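PDB 1VDH: coproheme decarboxylase from Thermus thermophilus, which catalyses the last step of coproporphyrin-dependent heme b biosynthesis, the stepwise, peroxide-dependent oxidative decarboxylation of coproheme by way of harderoheme. Local coordinates for residues H16-F21 and E88-L93; E50-E55 and G60-Y65; N156-P161 and D195-V200. All blocks are in the same frame, centred on the assembly; numbering follows the deposited sequence.

Contact 1 (H16-F21 and E88-L93)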
loop_
_atom_site.group_PDB
_atom_site.type_symbol
_atom_site.label_atom_id
_atom_site.label_comp_id
_atom_site.label_asym_id
_atom_site.label_seq_id
_atom_site.Cartn_x
_atom_site.Cartn_y
_atom_site.Cartn_z
ATOM N N HIS A 16 -9.221 4.453 -28.219
ATOM C CA HIS A 16 -8.576 4.679 -26.931
ATOM C C HIS A 16 -9.687 4.498 -25.909
ATOM O O HIS A 16 -10.848 4.786 -26.192
ATOM C CB HIS A 16 -7.990 6.085 -26.857
ATOM C CG HIS A 16 -6.807 6.283 -27.752
ATOM N ND1 HIS A 16 -5.667 6.943 -27.345
ATOM C CD2 HIS A 16 -6.580 5.889 -29.028
ATOM C CE1 HIS A 16 -4.790 6.949 -28.333
ATOM N NE2 HIS A 16 -5.319 6.316 -29.365
ATOM N N VAL A 17 -9.330 4.010 -24.728
ATOM C CA VAL A 17 -10.307 3.725 -23.692
ATOM C C VAL A 17 -9.983 4.349 -22.343
ATOM O O VAL A 17 -8.839 4.320 -21.891
ATOM C CB VAL A 17 -10.412 2.194 -23.465
ATOM C CG1 VAL A 17 -11.598 1.867 -22.583
ATOM C CG2 VAL A 17 -10.495 1.452 -24.798
ATOM N N LEU A 18 -11.007 4.884 -21.690
ATOM C CA LEU A 18 -10.834 5.453 -20.365
ATOM C C LEU A 18 -11.865 4.889 -19.395
ATOM O O LEU A 18 -13.073 4.959 -19.643
ATOM C CB LEU A 18 -10.939 6.982 -20.376
ATOM C CG LEU A 18 -10.906 7.626 -18.979
ATOM C CD1 LEU A 18 -9.543 7.406 -18.325
ATOM C CD2 LEU A 18 -11.214 9.115 -19.068
ATOM N N HIS A 19 -11.376 4.263 -18.330
ATOM C CA HIS A 19 -12.245 3.753 -17.278
ATOM C C HIS A 19 -12.136 4.811 -16.195
ATOM O O HIS A 19 -11.043 5.102 -15.715
ATOM C CB HIS A 19 -11.750 2.415 -16.730
ATOM C CG HIS A 19 -12.111 1.247 -17.585
ATOM N ND1 HIS A 19 -11.413 0.920 -18.728
ATOM C CD2 HIS A 19 -13.090 0.322 -17.461
ATOM C CE1 HIS A 19 -11.946 -0.158 -19.269
ATOM N NE2 HIS A 19 -12.965 -0.540 -18.521
ATOM N N ASP A 20 -13.265 5.402 -15.832
ATOM C CA ASP A 20 -13.282 6.442 -14.818
ATOM C C ASP A 20 -14.192 5.988 -13.686
ATOM O O ASP A 20 -15.417 6.075 -13.793
ATOM C CB ASP A 20 -13.789 7.754 -15.448
ATOM C CG ASP A 20 -13.698 8.955 -14.508
ATOM O OD1 ASP A 20 -13.537 8.792 -13.277
ATOM O OD2 ASP A 20 -13.804 10.087 -15.017
ATOM N N PHE A 21 -13.579 5.470 -12.623
ATOM C CA PHE A 21 -14.305 5.000 -11.445
ATOM C C PHE A 21 -14.379 6.090 -10.387
ATOM O O PHE A 21 -13.359 6.672 -10.010
ATOM C CB PHE A 21 -13.608 3.780 -10.826
ATOM C CG PHE A 21 -13.662 2.547 -11.676
ATOM C CD1 PHE A 21 -14.763 1.699 -11.622
ATOM C CD2 PHE A 21 -12.591 2.210 -12.499
ATOM C CE1 PHE A 21 -14.799 0.530 -12.365
ATOM C CE2 PHE A 21 -12.616 1.041 -13.253
ATOM C CZ PHE A 21 -13.720 0.198 -13.186
ATOM N N GLU A 88 -11.000 15.334 -22.670
ATOM C CA GLU A 88 -12.120 16.265 -22.720
ATOM C C GLU A 88 -13.320 15.735 -21.935
ATOM O O GLU A 88 -13.883 16.448 -21.109
ATOM C CB GLU A 88 -12.519 16.528 -24.173
ATOM C CG GLU A 88 -13.676 17.504 -24.343
ATOM C CD GLU A 88 -14.198 17.547 -25.769
ATOM O OE1 GLU A 88 -15.436 17.571 -25.947
ATOM O OE2 GLU A 88 -13.375 17.554 -26.712
ATOM N N ALA A 89 -13.698 14.482 -22.189
ATOM C CA ALA A 89 -14.832 13.859 -21.503
ATOM C C ALA A 89 -14.576 13.789 -20.000
ATOM O O ALA A 89 -15.468 14.038 -19.183
ATOM C CB ALA A 89 -15.083 12.456 -22.067
ATOM N N GLU A 90 -13.331 13.475 -19.657
ATOM C CA GLU A 90 -12.879 13.359 -18.284
ATOM C C GLU A 90 -12.916 14.706 -17.557
ATOM O O GLU A 90 -13.373 14.795 -16.414
ATOM C CB GLU A 90 -11.462 12.789 -18.295
ATOM C CG GLU A 90 -10.788 12.697 -16.960
ATOM C CD GLU A 90 -9.405 12.103 -17.078
ATOM O OE1 GLU A 90 -9.194 11.005 -16.535
ATOM O OE2 GLU A 90 -8.537 12.723 -17.731
ATOM N N ALA A 91 -12.430 15.750 -18.223
ATOM C CA ALA A 91 -12.414 17.089 -17.641
ATOM C C ALA A 91 -13.840 17.623 -17.497
ATOM O O ALA A 91 -14.184 18.215 -16.479
ATOM C CB ALA A 91 -11.575 18.029 -18.498
ATOM N N ARG A 92 -14.665 17.392 -18.515
ATOM C CA ARG A 92 -16.058 17.839 -18.499
ATOM C C ARG A 92 -16.830 17.232 -17.330
ATOM O O ARG A 92 -17.609 17.919 -16.669
ATOM C CB ARG A 92 -16.749 17.492 -19.818
ATOM C CG ARG A 92 -16.380 18.400 -20.985
ATOM C CD ARG A 92 -16.890 19.821 -20.770
ATOM N NE ARG A 92 -18.348 19.879 -20.645
ATOM C CZ ARG A 92 -19.197 19.785 -21.665
ATOM N NH1 ARG A 92 -18.744 19.624 -22.902
ATOM N NH2 ARG A 92 -20.504 19.857 -21.452
ATOM N N LEU A 93 -16.614 15.942 -17.075
ATOM C CA LEU A 93 -17.291 15.276 -15.967
ATOM C C LEU A 93 -16.808 15.857 -14.642
ATOM O O LEU A 93 -17.609 16.183 -13.765
ATOM C CB LEU A 93 -17.032 13.764 -16.001
ATOM C CG LEU A 93 -17.652 12.921 -14.879
ATOM C CD1 LEU A 93 -19.170 13.112 -14.824
ATOM C CD2 LEU A 93 -17.296 11.461 -15.090
#
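In the helix-on-sheet layer of this dimeric alpha-beta barrel (ferredoxin-like) fold, Leu18 and Asp20 of strand 10-24 meet Glu90 and Leu93 of helix 83-95. The short segment axes pass 10.4 Å apart and run nearly parallel, at 21°. The contact is small, 161 Å² in all, and rests on four buried side chains. Leu18 and Glu90 cross at about a right angle. The CD2 methyl of Leu18 lies against the aliphatic base of the glutamate, 3.8 Å from Glu90 CB. The same methyl is also 3.8 Å from Glu90 OE1. Glu90 holds its CG anti to the backbone N (chi1 175°) and continues extended beyond CG, which carries the carboxylate across the end of the leucine, near both of its methyls. Asp20 and Leu93 cross at a slant, Asp20 OD2 lying 3.8 Å from Leu93 CD2. Two acids therefore come close in a buried place: Asp20 OD2 and Glu90 OE1 are 4.9 Å apart. Each has a basic partner. Arg104 forms a salt bridge with Glu90, and Arg22 forms one with Asp20 through OD1, the other carboxylate oxygen. Arg104 also makes a long, weak ion pair with Asp20. These arginines probably offset the like charges and favour the ionised acids. Glu90 OE1 also accepts a hydrogen bond from the backbone N of Gly69 of a second subunit, whose Val68 packs on Leu18 and Glu90. Strand 10-24 runs between strands 74-80 and 102-116, antiparallel to both. Helix 83-95 has helix 34-56 as a neighbour, with Leu93 on Leu44 and Leu47.

Contact 2 (E50-E55 and G60-Y65)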
loop_
_atom_site.group_PDB
_atom_site.type_symbol
_atom_site.label_atom_id
_atom_site.label_comp_id
_atom_site.label_asym_id
_atom_site.label_seq_id
_atom_site.Cartn_x
_atom_site.Cartn_y
_atom_site.Cartn_z
ATOM N N GLU A 50 -24.101 14.367 -25.074
ATOM C CA GLU A 50 -22.994 14.616 -25.996
ATOM C C GLU A 50 -22.302 13.299 -26.347
ATOM O O GLU A 50 -21.971 13.052 -27.507
ATOM C CB GLU A 50 -21.980 15.587 -25.377
ATOM C CG GLU A 50 -22.515 17.006 -25.187
ATOM C CD GLU A 50 -21.527 17.941 -24.502
ATOM O OE1 GLU A 50 -21.987 18.923 -23.889
ATOM O OE2 GLU A 50 -20.300 17.706 -24.573
ATOM N N TRP A 51 -22.090 12.456 -25.339
ATOM C CA TRP A 51 -21.448 11.159 -25.546
ATOM C C TRP A 51 -22.352 10.288 -26.426
ATOM O O TRP A 51 -21.882 9.587 -27.322
ATOM C CB TRP A 51 -21.202 10.469 -24.196
ATOM C CG TRP A 51 -20.292 11.229 -23.258
ATOM C CD1 TRP A 51 -19.518 12.320 -23.559
ATOM C CD2 TRP A 51 -20.042 10.930 -21.879
ATOM N NE1 TRP A 51 -18.801 12.712 -22.453
ATOM C CE2 TRP A 51 -19.103 11.877 -21.409
ATOM C CE3 TRP A 51 -20.520 9.953 -20.993
ATOM C CZ2 TRP A 51 -18.632 11.875 -20.089
ATOM C CZ3 TRP A 51 -20.051 9.952 -19.679
ATOM C CH2 TRP A 51 -19.116 10.907 -19.242
ATOM N N ARG A 52 -23.656 10.377 -26.182
ATOM C CA ARG A 52 -24.653 9.624 -26.936
ATOM C C ARG A 52 -24.610 10.012 -28.419
ATOM O O ARG A 52 -24.529 9.149 -29.289
ATOM C CB ARG A 52 -26.042 9.902 -26.359
ATOM C CG ARG A 52 -27.140 8.983 -26.864
ATOM C CD ARG A 52 -28.530 9.469 -26.441
ATOM N NE ARG A 52 -28.610 9.832 -25.025
ATOM C CZ ARG A 52 -28.526 8.973 -24.011
ATOM N NH1 ARG A 52 -28.356 7.677 -24.242
ATOM N NH2 ARG A 52 -28.620 9.413 -22.762
ATOM N N GLU A 53 -24.632 11.315 -28.693
ATOM C CA GLU A 53 -24.598 11.822 -30.065
ATOM C C GLU A 53 -23.315 11.409 -30.781
ATOM O O GLU A 53 -23.328 11.055 -31.959
ATOM C CB GLU A 53 -24.753 13.345 -30.069
ATOM C CG GLU A 53 -26.108 13.813 -29.538
ATOM C CD GLU A 53 -26.225 15.327 -29.402
ATOM O OE1 GLU A 53 -27.366 15.813 -29.229
ATOM O OE2 GLU A 53 -25.190 16.033 -29.453
ATOM N N LEU A 54 -22.215 11.428 -30.042
ATOM C CA LEU A 54 -20.907 11.047 -30.561
ATOM C C LEU A 54 -20.917 9.545 -30.915
ATOM O O LEU A 54 -20.364 9.118 -31.935
ATOM C CB LEU A 54 -19.873 11.387 -29.485
ATOM C CG LEU A 54 -18.378 11.129 -29.564
ATOM C CD1 LEU A 54 -17.664 12.150 -28.686
ATOM C CD2 LEU A 54 -18.084 9.721 -29.089
ATOM N N GLU A 55 -21.596 8.756 -30.089
ATOM C CA GLU A 55 -21.703 7.317 -30.313
ATOM C C GLU A 55 -22.569 7.064 -31.549
ATOM O O GLU A 55 -22.244 6.220 -32.381
ATOM C CB GLU A 55 -22.311 6.641 -29.085
ATOM C CG GLU A 55 -22.394 5.128 -29.175
ATOM C CD GLU A 55 -22.947 4.517 -27.910
ATOM O OE1 GLU A 55 -24.171 4.615 -27.688
ATOM O OE2 GLU A 55 -22.161 3.951 -27.128
ATOM N N GLY A 60 -17.160 7.068 -31.262
ATOM C CA GLY A 60 -16.826 6.541 -29.951
ATOM C C GLY A 60 -17.979 5.768 -29.344
ATOM O O GLY A 60 -18.969 5.479 -30.020
ATOM N N SER A 61 -17.857 5.438 -28.062
ATOM C CA SER A 61 -18.900 4.701 -27.358
ATOM C C SER A 61 -18.751 4.949 -25.859
ATOM O O SER A 61 -17.699 5.412 -25.405
ATOM C CB SER A 61 -18.787 3.202 -27.673
ATOM O OG SER A 61 -19.911 2.484 -27.190
ATOM N N TYR A 62 -19.805 4.672 -25.095
ATOM C CA TYR A 62 -19.756 4.873 -23.649
ATOM C C TYR A 62 -20.726 3.972 -22.889
ATOM O O TYR A 62 -21.616 3.349 -23.470
ATOM C CB TYR A 62 -20.075 6.330 -23.291
ATOM C CG TYR A 62 -21.565 6.612 -23.212
ATOM C CD1 TYR A 62 -22.210 6.702 -21.977
ATOM C CD2 TYR A 62 -22.336 6.728 -24.368
ATOM C CE1 TYR A 62 -23.585 6.895 -21.896
ATOM C CE2 TYR A 62 -23.717 6.920 -24.295
ATOM C CZ TYR A 62 -24.332 7.002 -23.057
ATOM O OH TYR A 62 -25.694 7.191 -22.970
ATOM N N GLY A 63 -20.571 3.977 -21.571
ATOM C CA GLY A 63 -21.425 3.210 -20.691
ATOM C C GLY A 63 -21.250 3.717 -19.276
ATOM O O GLY A 63 -20.153 4.141 -18.898
ATOM N N ILE A 64 -22.339 3.752 -18.513
ATOM C CA ILE A 64 -22.283 4.192 -17.117
ATOM C C ILE A 64 -22.805 3.037 -16.272
ATOM O O ILE A 64 -23.871 2.485 -16.559
ATOM C CB ILE A 64 -23.105 5.474 -16.872
ATOM C CG1 ILE A 64 -22.504 6.636 -17.676
ATOM C CG2 ILE A 64 -23.115 5.818 -15.379
ATOM C CD1 ILE A 64 -23.243 7.961 -17.524
ATOM N N TYR A 65 -22.059 2.680 -15.229
ATOM C CA TYR A 65 -22.426 1.543 -14.389
ATOM C C TYR A 65 -22.473 1.784 -12.892
ATOM O O TYR A 65 -21.766 2.643 -12.365
ATOM C CB TYR A 65 -21.437 0.400 -14.627
ATOM C CG TYR A 65 -21.203 0.060 -16.074
ATOM C CD1 TYR A 65 -21.845 -1.027 -16.663
ATOM C CD2 TYR A 65 -20.326 0.813 -16.853
ATOM C CE1 TYR A 65 -21.623 -1.359 -17.990
ATOM C CE2 TYR A 65 -20.097 0.490 -18.184
ATOM C CZ TYR A 65 -20.749 -0.600 -18.743
ATOM O OH TYR A 65 -20.519 -0.936 -20.052
HETATM O O HOH W 1 -20.037 4.534 -32.243
#
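Three groups grip Glu55 OE2: Ser61 OG, Tyr62 N and Lys138 NZ. Ser61 OG donates at 2.7 Å, on the anti side and somewhat out of the carboxylate plane. Tyr62 N donates at 3.2 Å, from above that plane, 38° out of it. Lys138 forms a salt bridge, which probably favours the charged form. With CG anti to the backbone N (chi1 -177°) and the chain extended beyond it, Glu55 reaches the strand. Its CA also makes a CA-H...O contact of 3.3 Å with Gly60 O. A water donates to both Glu55 O and Gly60 O. Leu54 CD2 lies 3.5 Å from Gly60 CA. The Tyr62 ring stands against the helix. Trp51 CB sits over one face, 4.2 Å from the ring centroid. The indole turns its edge to that ring in an offset edge-to-face pair, with planes at 60°. Trp51 CE3 approaches Tyr62 CD1 at 3.8 Å. Beyond it, Trp51 CZ3 reaches Ile64 CD1 at 4.3 Å. Together the polar end and aromatic packing join helix 34-56 to the strand that follows it, the alpha-to-beta connection of a split beta-alpha-beta unit of the ferredoxin-like fold.

Contact 3 (N156-P161 and D195-V200)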
loop_
_atom_site.group_PDB
_atom_site.type_symbol
_atom_site.label_atom_id
_atom_site.label_comp_id
_atom_site.label_asym_id
_atom_site.label_seq_id
_atom_site.Cartn_x
_atom_site.Cartn_y
_atom_site.Cartn_z
ATOM N N ASN A 156 8.478 -16.655 -17.389
ATOM C CA ASN A 156 8.739 -15.375 -18.029
ATOM C C ASN A 156 8.153 -15.383 -19.434
ATOM O O ASN A 156 8.765 -15.876 -20.384
ATOM C CB ASN A 156 10.238 -15.062 -18.061
ATOM C CG ASN A 156 10.519 -13.594 -18.366
ATOM O OD1 ASN A 156 11.283 -12.933 -17.662
ATOM N ND2 ASN A 156 9.883 -13.076 -19.403
ATOM N N TRP A 157 6.958 -14.816 -19.548
ATOM C CA TRP A 157 6.233 -14.746 -20.809
ATOM C C TRP A 157 7.011 -14.074 -21.938
ATOM O O TRP A 157 7.056 -14.576 -23.063
ATOM C CB TRP A 157 4.910 -14.005 -20.588
ATOM C CG TRP A 157 4.127 -13.752 -21.840
ATOM C CD1 TRP A 157 4.075 -12.589 -22.555
ATOM C CD2 TRP A 157 3.250 -14.669 -22.503
ATOM N NE1 TRP A 157 3.216 -12.723 -23.616
ATOM C CE2 TRP A 157 2.693 -13.990 -23.607
ATOM C CE3 TRP A 157 2.878 -15.998 -22.267
ATOM C CZ2 TRP A 157 1.778 -14.594 -24.476
ATOM C CZ3 TRP A 157 1.965 -16.601 -23.132
ATOM C CH2 TRP A 157 1.427 -15.896 -24.223
ATOM N N TYR A 158 7.618 -12.934 -21.626
ATOM C CA TYR A 158 8.362 -12.164 -22.611
ATOM C C TYR A 158 9.642 -12.801 -23.151
ATOM O O TYR A 158 10.156 -12.371 -24.183
ATOM C CB TYR A 158 8.621 -10.751 -22.081
ATOM C CG TYR A 158 7.360 -9.925 -21.988
ATOM C CD1 TYR A 158 6.921 -9.166 -23.075
ATOM C CD2 TYR A 158 6.588 -9.914 -20.823
ATOM C CE1 TYR A 158 5.738 -8.417 -23.006
ATOM C CE2 TYR A 158 5.412 -9.170 -20.743
ATOM C CZ TYR A 158 4.992 -8.423 -21.838
ATOM O OH TYR A 158 3.829 -7.679 -21.763
ATOM N N MET A 159 10.145 -13.827 -22.467
ATOM C CA MET A 159 11.352 -14.522 -22.914
ATOM C C MET A 159 11.023 -15.744 -23.775
ATOM O O MET A 159 11.899 -16.305 -24.430
ATOM C CB MET A 159 12.206 -14.950 -21.719
ATOM C CG MET A 159 13.003 -13.826 -21.081
ATOM S SD MET A 159 14.155 -13.051 -22.248
ATOM C CE MET A 159 15.418 -14.336 -22.365
ATOM N N LEU A 160 9.755 -16.141 -23.782
ATOM C CA LEU A 160 9.313 -17.302 -24.554
ATOM C C LEU A 160 9.381 -17.080 -26.058
ATOM O O LEU A 160 9.352 -15.942 -26.527
ATOM C CB LEU A 160 7.860 -17.643 -24.213
ATOM C CG LEU A 160 7.491 -18.188 -22.838
ATOM C CD1 LEU A 160 5.977 -18.294 -22.756
ATOM C CD2 LEU A 160 8.148 -19.550 -22.620
ATOM N N PRO A 161 9.547 -18.171 -26.829
ATOM C CA PRO A 161 9.601 -18.066 -28.291
ATOM C C PRO A 161 8.176 -17.730 -28.737
ATOM O O PRO A 161 7.214 -18.107 -28.060
ATOM C CB PRO A 161 9.968 -19.489 -28.721
ATOM C CG PRO A 161 10.743 -20.017 -27.560
ATOM C CD PRO A 161 9.936 -19.521 -26.385
ATOM N N ASP A 195 -0.543 1.734 -15.342
ATOM C CA ASP A 195 0.145 0.826 -14.424
ATOM C C ASP A 195 0.185 -0.667 -14.727
ATOM O O ASP A 195 1.005 -1.385 -14.155
ATOM C CB ASP A 195 -0.354 1.068 -12.998
ATOM C CG ASP A 195 -0.111 2.500 -12.530
ATOM O OD1 ASP A 195 0.466 3.303 -13.296
ATOM O OD2 ASP A 195 -0.504 2.820 -11.393
ATOM N N TRP A 196 -0.691 -1.131 -15.615
ATOM C CA TRP A 196 -0.735 -2.544 -15.997
ATOM C C TRP A 196 -0.622 -2.638 -17.520
ATOM O O TRP A 196 -0.903 -1.673 -18.226
ATOM C CB TRP A 196 -2.039 -3.195 -15.524
ATOM C CG TRP A 196 -2.236 -3.164 -14.025
ATOM C CD1 TRP A 196 -2.661 -2.103 -13.275
ATOM C CD2 TRP A 196 -2.025 -4.245 -13.106
ATOM N NE1 TRP A 196 -2.728 -2.456 -11.950
ATOM C CE2 TRP A 196 -2.343 -3.765 -11.816
ATOM C CE3 TRP A 196 -1.600 -5.576 -13.249
ATOM C CZ2 TRP A 196 -2.250 -4.569 -10.669
ATOM C CZ3 TRP A 196 -1.506 -6.379 -12.106
ATOM C CH2 TRP A 196 -1.829 -5.869 -10.834
ATOM N N GLU A 197 -0.218 -3.802 -18.016
ATOM C CA GLU A 197 -0.037 -4.010 -19.451
ATOM C C GLU A 197 -1.318 -4.095 -20.269
ATOM O O GLU A 197 -1.345 -3.674 -21.425
ATOM C CB GLU A 197 0.843 -5.235 -19.682
ATOM C CG GLU A 197 2.267 -5.029 -19.184
ATOM C CD GLU A 197 3.014 -6.325 -18.937
ATOM O OE1 GLU A 197 4.166 -6.242 -18.474
ATOM O OE2 GLU A 197 2.464 -7.416 -19.196
ATOM N N TRP A 198 -2.377 -4.636 -19.673
ATOM C CA TRP A 198 -3.657 -4.748 -20.366
ATOM C C TRP A 198 -4.834 -4.430 -19.466
ATOM O O TRP A 198 -4.750 -4.533 -18.245
ATOM C CB TRP A 198 -3.882 -6.164 -20.919
ATOM C CG TRP A 198 -2.990 -6.538 -22.063
ATOM C CD1 TRP A 198 -3.182 -6.250 -23.387
ATOM C CD2 TRP A 198 -1.751 -7.249 -21.981
ATOM N NE1 TRP A 198 -2.131 -6.731 -24.132
ATOM C CE2 TRP A 198 -1.238 -7.348 -23.294
ATOM C CE3 TRP A 198 -1.020 -7.810 -20.922
ATOM C CZ2 TRP A 198 -0.023 -7.984 -23.578
ATOM C CZ3 TRP A 198 0.189 -8.443 -21.207
ATOM C CH2 TRP A 198 0.674 -8.523 -22.526
ATOM N N GLY A 199 -5.921 -4.023 -20.109
ATOM C CA GLY A 199 -7.170 -3.761 -19.430
ATOM C C GLY A 199 -8.117 -4.771 -20.060
ATOM O O GLY A 199 -8.032 -5.030 -21.268
ATOM N N VAL A 200 -8.972 -5.395 -19.256
ATOM C CA VAL A 200 -9.922 -6.371 -19.781
ATOM C C VAL A 200 -11.353 -6.032 -19.374
ATOM O O VAL A 200 -11.638 -5.846 -18.194
ATOM C CB VAL A 200 -9.620 -7.807 -19.279
ATOM C CG1 VAL A 200 -10.617 -8.796 -19.889
ATOM C CG2 VAL A 200 -8.191 -8.218 -19.634
#
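Tyr158 and Glu197 both hold CG anti to their own carbonyl carbon (chi1 -69° and -66°), and their side chains meet from opposite directions. The glutamate, extended beyond CG, brings its carboxylate to the phenol. Tyr158 OH donates a weak hydrogen bond of 2.9 Å to Glu197 OE2. This oxygen lies at the edge of the tyrosine ring, in its plane. The carboxylate itself is turned 85° from the ring. Trp198 comes to the same hydroxyl, with its CH2 3.4 Å from Tyr158 OH. The carbon contact behind it is looser: Tyr158 CZ to Trp198 CH2 is 4.4 Å. Trp157 CD1 lies 4.0 Å above the centre of one face of the Tyr158 ring. Glu197 and Trp198 form a classic beta bulge opposite Met147, consistent with two successive side chains both pointing toward the 156-161 segment. Glu197 OE2 also accepts from the backbone N of Lys149, while OE1 forms a salt bridge with Arg218 of a second subunit. Phe219 of that subunit meets the Tyr158 ring edge-to-face. Trp198 NE1 is hydrogen-bonded to Glu113. Both Trp157 and Trp198 make cation-pi contacts with Lys149, a predicted coproheme-binding residue. The chemistry thus implies a buried carboxylate, probably ionised, that ties the 156-161 turn and the bulge to the subunit interface and to the backbone of a probable substrate-binding segment.

How the contacts relate
Contacts 1 and 2 are neighbours, with centres about 11 Å apart. Both lay a helix on the same antiparallel sheet, and they touch: Arg92 of contact 1 forms a salt bridge with Glu50 of contact 2, and Ala89 packs on Trp51. The centre of contact 3 is about 25 Å from that of contact 1 and about 30 Å from that of contact 2. All three are largely buried. Contact 2 covers the most surface and has two ordinary hydrogen bonds between its segments, both to one glutamate oxygen. Contact 1 is mainly nonpolar touching, its acids being paired elsewhere. Contact 3 relies on one weak bond. Contacts 1 and 3 both meet a second subunit; contact 3 alone adjoins the predicted coproheme site.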